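Local coordinates for CELL WALL surface anchor family protein (Streptococcus pneumoniae, PDB 2WW8) that acts as the adhesin of the pneumococcal pilus, probably recognising host cells through an integrin-like head carried on an elongated row of beta domains, at residues Glu470-Met475 against Gly484-Gly489; Leu700-Lys703 against Asn708-Arg711; Phe756-Gln761 against Leu789-Leu794. All coordinates share one frame; numbering follows the deposited sequence.

Contact 1: residues Glu470-Met475 against Gly484-Gly489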
# COMPACT_ATOMS: atom_id res chain seq x y z
N GLU A 470 0.43 74.13 13.16
CA GLU A 470 1.83 73.69 13.26
C GLU A 470 2.46 73.17 12.00
O GLU A 470 3.67 72.95 12.01
CB GLU A 470 1.95 72.61 14.34
CG GLU A 470 1.56 73.22 15.69
CD GLU A 470 0.03 73.27 15.94
OE1 GLU A 470 -0.78 72.69 15.17
OE2 GLU A 470 -0.32 73.88 16.97
N LYS A 471 1.68 72.90 10.95
CA LYS A 471 2.18 72.42 9.67
C LYS A 471 2.06 73.48 8.57
O LYS A 471 2.45 73.26 7.41
CB LYS A 471 1.32 71.27 9.19
CG LYS A 471 1.52 69.96 9.89
CD LYS A 471 2.98 69.51 9.83
CE LYS A 471 3.16 68.12 10.45
NZ LYS A 471 4.55 67.98 10.99
N TYR A 472 1.48 74.61 8.94
CA TYR A 472 1.15 75.62 7.93
C TYR A 472 2.47 76.07 7.27
O TYR A 472 2.57 76.01 6.05
CB TYR A 472 0.41 76.80 8.55
CG TYR A 472 0.19 77.90 7.53
CD1 TYR A 472 -0.89 77.84 6.62
CD2 TYR A 472 1.08 78.97 7.45
CE1 TYR A 472 -1.06 78.85 5.67
CE2 TYR A 472 0.91 79.99 6.50
CZ TYR A 472 -0.16 79.89 5.61
OH TYR A 472 -0.39 80.84 4.63
N SER A 473 3.47 76.47 8.05
CA SER A 473 4.72 76.98 7.43
C SER A 473 5.46 75.96 6.53
O SER A 473 5.88 76.27 5.42
CB SER A 473 5.67 77.55 8.47
OG SER A 473 4.94 78.55 9.20
N GLU A 474 5.59 74.75 7.04
CA GLU A 474 6.14 73.65 6.30
C GLU A 474 5.38 73.38 4.99
O GLU A 474 6.01 73.21 3.92
CB GLU A 474 6.12 72.44 7.25
CG GLU A 474 6.54 71.20 6.52
CD GLU A 474 6.35 69.97 7.38
OE1 GLU A 474 6.52 70.06 8.61
OE2 GLU A 474 6.00 68.90 6.86
N MET A 475 4.05 73.30 5.01
CA MET A 475 3.39 72.96 3.73
C MET A 475 3.37 74.16 2.78
O MET A 475 3.45 73.99 1.55
CB MET A 475 1.99 72.34 3.89
CG MET A 475 2.03 71.05 4.73
SD MET A 475 0.44 70.24 4.65
CE MET A 475 0.50 69.39 3.09
N GLY A 484 -5.11 79.92 4.33
CA GLY A 484 -5.28 80.07 5.76
C GLY A 484 -4.07 80.85 6.23
O GLY A 484 -3.57 81.69 5.48
N ASP A 485 -3.63 80.61 7.47
CA ASP A 485 -2.55 81.40 8.08
C ASP A 485 -1.84 80.60 9.20
O ASP A 485 -2.36 79.54 9.63
CB ASP A 485 -3.11 82.72 8.59
CG ASP A 485 -4.09 82.53 9.76
OD1 ASP A 485 -3.70 82.07 10.87
OD2 ASP A 485 -5.28 82.87 9.58
N PRO A 486 -0.67 81.08 9.68
CA PRO A 486 0.07 80.35 10.71
C PRO A 486 -0.63 80.25 12.08
O PRO A 486 -0.25 79.42 12.91
CB PRO A 486 1.36 81.15 10.86
CG PRO A 486 1.44 82.01 9.65
CD PRO A 486 0.01 82.33 9.32
N ILE A 487 -1.64 81.08 12.34
CA ILE A 487 -2.33 81.05 13.63
C ILE A 487 -3.48 80.05 13.66
O ILE A 487 -3.59 79.27 14.62
CB ILE A 487 -2.78 82.44 13.99
CG1 ILE A 487 -1.52 83.21 14.44
CG2 ILE A 487 -3.86 82.39 15.07
CD1 ILE A 487 -1.67 84.70 14.71
N ASN A 488 -4.31 80.06 12.61
CA ASN A 488 -5.52 79.27 12.45
C ASN A 488 -5.29 78.04 11.65
O ASN A 488 -6.13 77.15 11.62
CB ASN A 488 -6.61 80.15 11.82
CG ASN A 488 -6.97 81.31 12.72
OD1 ASN A 488 -7.39 81.10 13.88
ND2 ASN A 488 -6.81 82.56 12.22
N GLY A 489 -4.14 77.95 11.00
CA GLY A 489 -3.92 76.84 10.11
C GLY A 489 -4.75 77.11 8.88
O GLY A 489 -5.13 78.25 8.64
O HOH W 1 -2.19 81.14 2.81
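Tyr472 lays one face of its ring on the Asp485-Pro486 peptide. Asp485 C stands 3.6 Å above the ring plane, over its centre, while Pro486 N, at 3.5 Å, is displaced toward the rim. The rotation that allows this puts CG anti to the backbone N (chi1 175°), which carries the ring from helix 469-477 across to the loop. Pro486 adds its own ring at an oblique angle, its CG 3.8 Å from Tyr472 CD2. Helix and loop together join strands 461-467 and 489-496, antiparallel neighbours that lie in sequence between strands 379-386 and 533-539 of the parallel sheet, in a region whose serine- and aspartate-bound magnesium is consistent with an integrin-type domain. A water lies in the plane of the Tyr472 ring at its edge; Tyr472 OH donates to it over 2.6 Å, and it donates in turn to Gly484 O at 3.1 Å. Asp485, pointing away from the helix, shapes the loop: its OD1 accepts a distinctly bent bond from Ile487 N (131° at the hydrogen), an Asx turn, and a straighter one from Asn488 N, tilted 32° from the carboxylate plane. Through its syn lone pair, Asp485 OD2 takes Asn488 ND2 at 3.1 Å.

Contact 2: residues Leu700-Lys703 against Asn708-Arg711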
# COMPACT_ATOMS: atom_id res chain seq x y z
N LEU A 700 -6.60 -7.91 -15.10
CA LEU A 700 -7.58 -6.85 -15.26
C LEU A 700 -7.77 -6.64 -16.76
O LEU A 700 -6.76 -6.45 -17.50
CB LEU A 700 -7.02 -5.57 -14.64
CG LEU A 700 -7.80 -4.29 -15.00
CD1 LEU A 700 -9.22 -4.34 -14.43
CD2 LEU A 700 -7.04 -3.03 -14.50
N HIS A 701 -9.01 -6.70 -17.24
CA HIS A 701 -9.30 -6.19 -18.59
C HIS A 701 -9.86 -4.80 -18.28
O HIS A 701 -10.97 -4.72 -17.78
CB HIS A 701 -10.39 -7.00 -19.33
CG HIS A 701 -9.91 -8.33 -19.82
ND1 HIS A 701 -9.71 -9.40 -18.98
CD2 HIS A 701 -9.59 -8.76 -21.07
CE1 HIS A 701 -9.28 -10.44 -19.68
NE2 HIS A 701 -9.22 -10.09 -20.95
N PRO A 702 -9.11 -3.71 -18.59
CA PRO A 702 -9.64 -2.39 -18.24
C PRO A 702 -10.94 -2.05 -18.96
O PRO A 702 -11.69 -1.23 -18.44
CB PRO A 702 -8.54 -1.40 -18.75
CG PRO A 702 -7.29 -2.22 -18.67
CD PRO A 702 -7.74 -3.62 -19.11
N LYS A 703 -11.21 -2.61 -20.13
CA LYS A 703 -12.41 -2.24 -20.91
C LYS A 703 -12.93 -3.52 -21.55
O LYS A 703 -12.15 -4.23 -22.22
CB LYS A 703 -12.07 -1.15 -21.97
CG LYS A 703 -11.26 0.10 -21.50
CD LYS A 703 -11.03 1.22 -22.59
CE LYS A 703 -10.02 2.40 -22.24
NZ LYS A 703 -8.63 2.37 -21.43
N ASN A 708 -8.47 -7.79 -25.96
CA ASN A 708 -7.07 -8.21 -25.93
C ASN A 708 -6.15 -7.31 -25.13
O ASN A 708 -4.94 -7.47 -25.27
CB ASN A 708 -6.51 -8.28 -27.35
CG ASN A 708 -7.15 -9.39 -28.16
OD1 ASN A 708 -7.40 -9.22 -29.35
ND2 ASN A 708 -7.44 -10.51 -27.52
N THR A 709 -6.68 -6.33 -24.41
CA THR A 709 -5.88 -5.54 -23.48
C THR A 709 -6.05 -6.13 -22.10
O THR A 709 -7.12 -6.04 -21.53
CB THR A 709 -6.27 -4.05 -23.48
OG1 THR A 709 -6.09 -3.61 -24.81
CG2 THR A 709 -5.37 -3.26 -22.57
N VAL A 710 -4.99 -6.78 -21.61
CA VAL A 710 -4.99 -7.55 -20.41
C VAL A 710 -3.78 -7.08 -19.62
O VAL A 710 -2.65 -6.98 -20.13
CB VAL A 710 -4.81 -9.04 -20.72
CG1 VAL A 710 -5.28 -9.80 -19.53
CG2 VAL A 710 -5.68 -9.40 -21.86
N ARG A 711 -4.02 -6.78 -18.36
CA ARG A 711 -2.95 -6.46 -17.43
C ARG A 711 -2.89 -7.50 -16.28
O ARG A 711 -3.91 -7.71 -15.63
CB ARG A 711 -3.18 -5.07 -16.80
CG ARG A 711 -3.63 -3.93 -17.77
CD ARG A 711 -2.58 -3.77 -18.82
NE ARG A 711 -2.78 -2.57 -19.63
CZ ARG A 711 -2.40 -2.47 -20.89
NH1 ARG A 711 -1.85 -3.52 -21.50
NH2 ARG A 711 -2.59 -1.35 -21.57
O HOH W 2 -9.31 -4.53 -21.64
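Leu700 and Arg711 form the antiparallel hydrogen-bonded pair that closes a beta hairpin at the margin of the Ig-like domain, where strand 711-712 is the outermost of a five-stranded sheet. Two nearly straight bonds define the pair: Leu700 N to Arg711 O at 2.7 Å (168° at the hydrogen) and Arg711 N to Leu700 O at 2.9 Å (170°), each donor lying in the plane of the carbonyl it meets. Leu700 O also receives a CA-H contact from Val710.

Next along the hairpin, His701 and Val710 run side by side in the same direction. Val710 CG1 stands over one face of the imidazole, toward its rim, and Val710 CG2 comes within 3.7 Å of His701 NE2. Pro702 lies across Arg711 at about a right angle, with 4.1 Å between Pro702 CG and Arg711 CG. The arginine chain bends at chi2 (-59°) and doubles back along its own segment, bringing Thr709 CG2 3.4 Å above the centre of the guanidinium plane. Arg711 NH2 then reaches Glu186 in a salt bridge, tying the hairpin to the turn between strands 171-184 and 187-196; Leu700 packs on Ile184 and Leu189 of those strands.

Two residues beyond the closing pair, Pro702 faces Thr709. Proline has no N-H to continue the pattern, and its CD instead sits 3.5 Å from Thr709 O. A water donates to that oxygen at 2.7 Å and accepts from Lys703 N, although its protons may be shared with other acceptors. Beyond Leu700-Arg711 the direct pairing of these two segments therefore gives way to a water-mediated link, while Pro702 stays backbone-bonded to Glu594, and the arginine charge, probably balanced by Glu186, is held against the methyl of Thr709.

Contact 3: residues Phe756-Gln761 against Leu789-Leu794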
# COMPACT_ATOMS: atom_id res chain seq x y z
N PHE A 756 13.04 -81.25 43.32
CA PHE A 756 14.06 -80.21 43.28
C PHE A 756 13.46 -78.90 43.77
O PHE A 756 12.24 -78.73 43.71
CB PHE A 756 14.49 -79.98 41.84
CG PHE A 756 15.36 -81.08 41.26
CD1 PHE A 756 14.80 -82.28 40.86
CD2 PHE A 756 16.72 -80.90 41.10
CE1 PHE A 756 15.57 -83.28 40.31
CE2 PHE A 756 17.52 -81.91 40.56
CZ PHE A 756 16.95 -83.10 40.16
N SER A 757 14.32 -77.98 44.21
CA SER A 757 13.89 -76.66 44.61
C SER A 757 14.87 -75.68 43.98
O SER A 757 16.08 -75.87 44.09
CB SER A 757 13.88 -76.53 46.13
OG SER A 757 12.83 -77.31 46.67
N LEU A 758 14.33 -74.65 43.34
CA LEU A 758 15.14 -73.57 42.75
C LEU A 758 15.35 -72.44 43.76
O LEU A 758 14.37 -71.82 44.19
CB LEU A 758 14.48 -73.04 41.47
CG LEU A 758 15.25 -72.04 40.60
CD1 LEU A 758 16.74 -72.35 40.38
CD2 LEU A 758 14.51 -71.84 39.24
N GLN A 759 16.59 -72.18 44.16
CA GLN A 759 16.88 -71.09 45.09
C GLN A 759 17.38 -69.85 44.37
O GLN A 759 17.99 -69.95 43.30
CB GLN A 759 17.92 -71.50 46.13
CG GLN A 759 17.57 -72.77 46.88
CD GLN A 759 16.52 -72.54 47.94
OE1 GLN A 759 15.31 -72.69 47.72
NE2 GLN A 759 16.98 -72.13 49.12
N LYS A 760 17.12 -68.68 44.95
CA LYS A 760 17.60 -67.41 44.42
C LYS A 760 18.45 -66.69 45.45
O LYS A 760 18.15 -66.75 46.64
CB LYS A 760 16.45 -66.50 43.97
CG LYS A 760 16.91 -65.40 43.01
CD LYS A 760 15.75 -64.59 42.46
CE LYS A 760 16.26 -63.37 41.66
NZ LYS A 760 17.28 -62.56 42.39
N GLN A 761 19.51 -66.03 45.00
CA GLN A 761 20.37 -65.25 45.87
C GLN A 761 19.54 -64.11 46.48
O GLN A 761 18.76 -63.47 45.78
CB GLN A 761 21.59 -64.74 45.09
CG GLN A 761 22.65 -63.99 45.90
CD GLN A 761 23.80 -63.51 45.02
OE1 GLN A 761 23.57 -62.93 43.95
NE2 GLN A 761 25.03 -63.75 45.45
N LEU A 789 12.24 -80.50 34.44
CA LEU A 789 12.11 -79.38 35.37
C LEU A 789 12.15 -78.05 34.62
O LEU A 789 13.23 -77.60 34.23
CB LEU A 789 13.29 -79.38 36.32
CG LEU A 789 13.34 -80.55 37.29
CD1 LEU A 789 14.74 -80.54 37.82
CD2 LEU A 789 12.31 -80.44 38.41
N THR A 790 10.99 -77.44 34.44
CA THR A 790 10.80 -76.27 33.56
C THR A 790 10.61 -74.99 34.38
O THR A 790 9.58 -74.85 35.08
CB THR A 790 9.60 -76.50 32.63
OG1 THR A 790 9.86 -77.66 31.83
CG2 THR A 790 9.36 -75.28 31.69
N PHE A 791 11.59 -74.10 34.30
CA PHE A 791 11.56 -72.77 34.92
C PHE A 791 11.40 -71.62 33.90
O PHE A 791 12.08 -71.58 32.88
CB PHE A 791 12.82 -72.56 35.76
CG PHE A 791 13.12 -73.73 36.66
CD1 PHE A 791 12.19 -74.13 37.61
CD2 PHE A 791 14.29 -74.42 36.54
CE1 PHE A 791 12.45 -75.22 38.42
CE2 PHE A 791 14.58 -75.50 37.38
CZ PHE A 791 13.64 -75.89 38.31
N LYS A 792 10.47 -70.71 34.17
CA LYS A 792 10.23 -69.58 33.27
C LYS A 792 9.83 -68.37 34.12
O LYS A 792 9.62 -68.52 35.33
CB LYS A 792 9.19 -69.95 32.20
CG LYS A 792 7.76 -69.95 32.72
CD LYS A 792 6.89 -70.97 31.98
CE LYS A 792 5.42 -70.80 32.41
NZ LYS A 792 4.67 -70.02 31.36
N ASN A 793 9.75 -67.19 33.50
CA ASN A 793 9.42 -65.93 34.20
C ASN A 793 10.40 -65.60 35.34
O ASN A 793 10.00 -65.13 36.40
CB ASN A 793 7.98 -65.92 34.73
CG ASN A 793 6.96 -66.36 33.68
OD1 ASN A 793 6.98 -65.92 32.53
ND2 ASN A 793 6.07 -67.26 34.09
N LEU A 794 11.68 -65.88 35.10
CA LEU A 794 12.71 -65.70 36.11
C LEU A 794 13.35 -64.31 36.06
O LEU A 794 13.82 -63.91 35.00
CB LEU A 794 13.79 -66.77 35.96
CG LEU A 794 13.48 -68.27 36.14
CD1 LEU A 794 14.81 -68.98 35.97
CD2 LEU A 794 12.83 -68.61 37.50
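Leu758 and Phe791 have CA atoms 8.6 Å apart, and those of Phe756 and Leu789 are separated by 8.2 Å; with no hydrogen bond between the two segments, strands 755-761 and 788-794 face each other through their side chains, as members of two different sheets. This is the interior of a prealbumin-like beta sandwich, consistent with a CnaB-type domain.

Two leucine-on-phenylalanine contacts bridge it, with the roles exchanged between the strands. Leu789 CD1 sits over one face of Phe756, 3.6 Å from the ring centroid and 16° off the normal, a CH-pi contact in which the two side chains cross at about a right angle. Leu758 CD2 does the same to Phe791, again at 3.6 Å and 17° off the normal, but here the side chains approach from opposite directions. With CG anti to the backbone N (chi1 -172°), Leu758 directs this methyl at the ring, where it comes 3.5 Å from Phe791 CG. The same methyl lies 4.0 Å from Leu794 CD2. On the opposite face of Phe791, toward the rim, the Leu789 carbonyl oxygen stands 4.0 Å above the plane, and Tyr778 meets this phenylalanine edge-to-face.

Leu794 owes its inward direction to a G1 beta bulge, in which Asn793 and Leu794 both face Gly736. The extra residue shifts the alternation, and the inward series runs Leu789, Phe791, Leu794. Tyr778 also covers Leu758 and Leu794, while its OH accepts from Lys792 N.

Across the two segments the cohesion is thus wholly apolar. All five touching side chains are buried, and methyl groups pressed on aromatic faces are consistent with the separation of the facing CA atoms, while backbone bonding runs to other neighbours, Phe756 with Val781 and Ser757 with Phe802.

Contacts 1, 2 and 3 follow one another along the chain, each closing before the next opens, and none shares a sheet with another. Contact 1 joins a helix and loop in an insertion of the probable integrin-like domain, contact 2 an edge hairpin of the Ig-like domain, and contact 3 the two sheets of the C-terminal prealbumin-like domain. Their centres lie about 88 Å (1 to 2), about 92 Å (2 to 3) and about 153 Å (1 to 3) apart, with contacts 1 and 3 on opposite sides of the chain's centre. The long span is most of the sum of the shorter ones, so the centres follow a bent line, consistent with separate domains strung along an extended pilus adhesin.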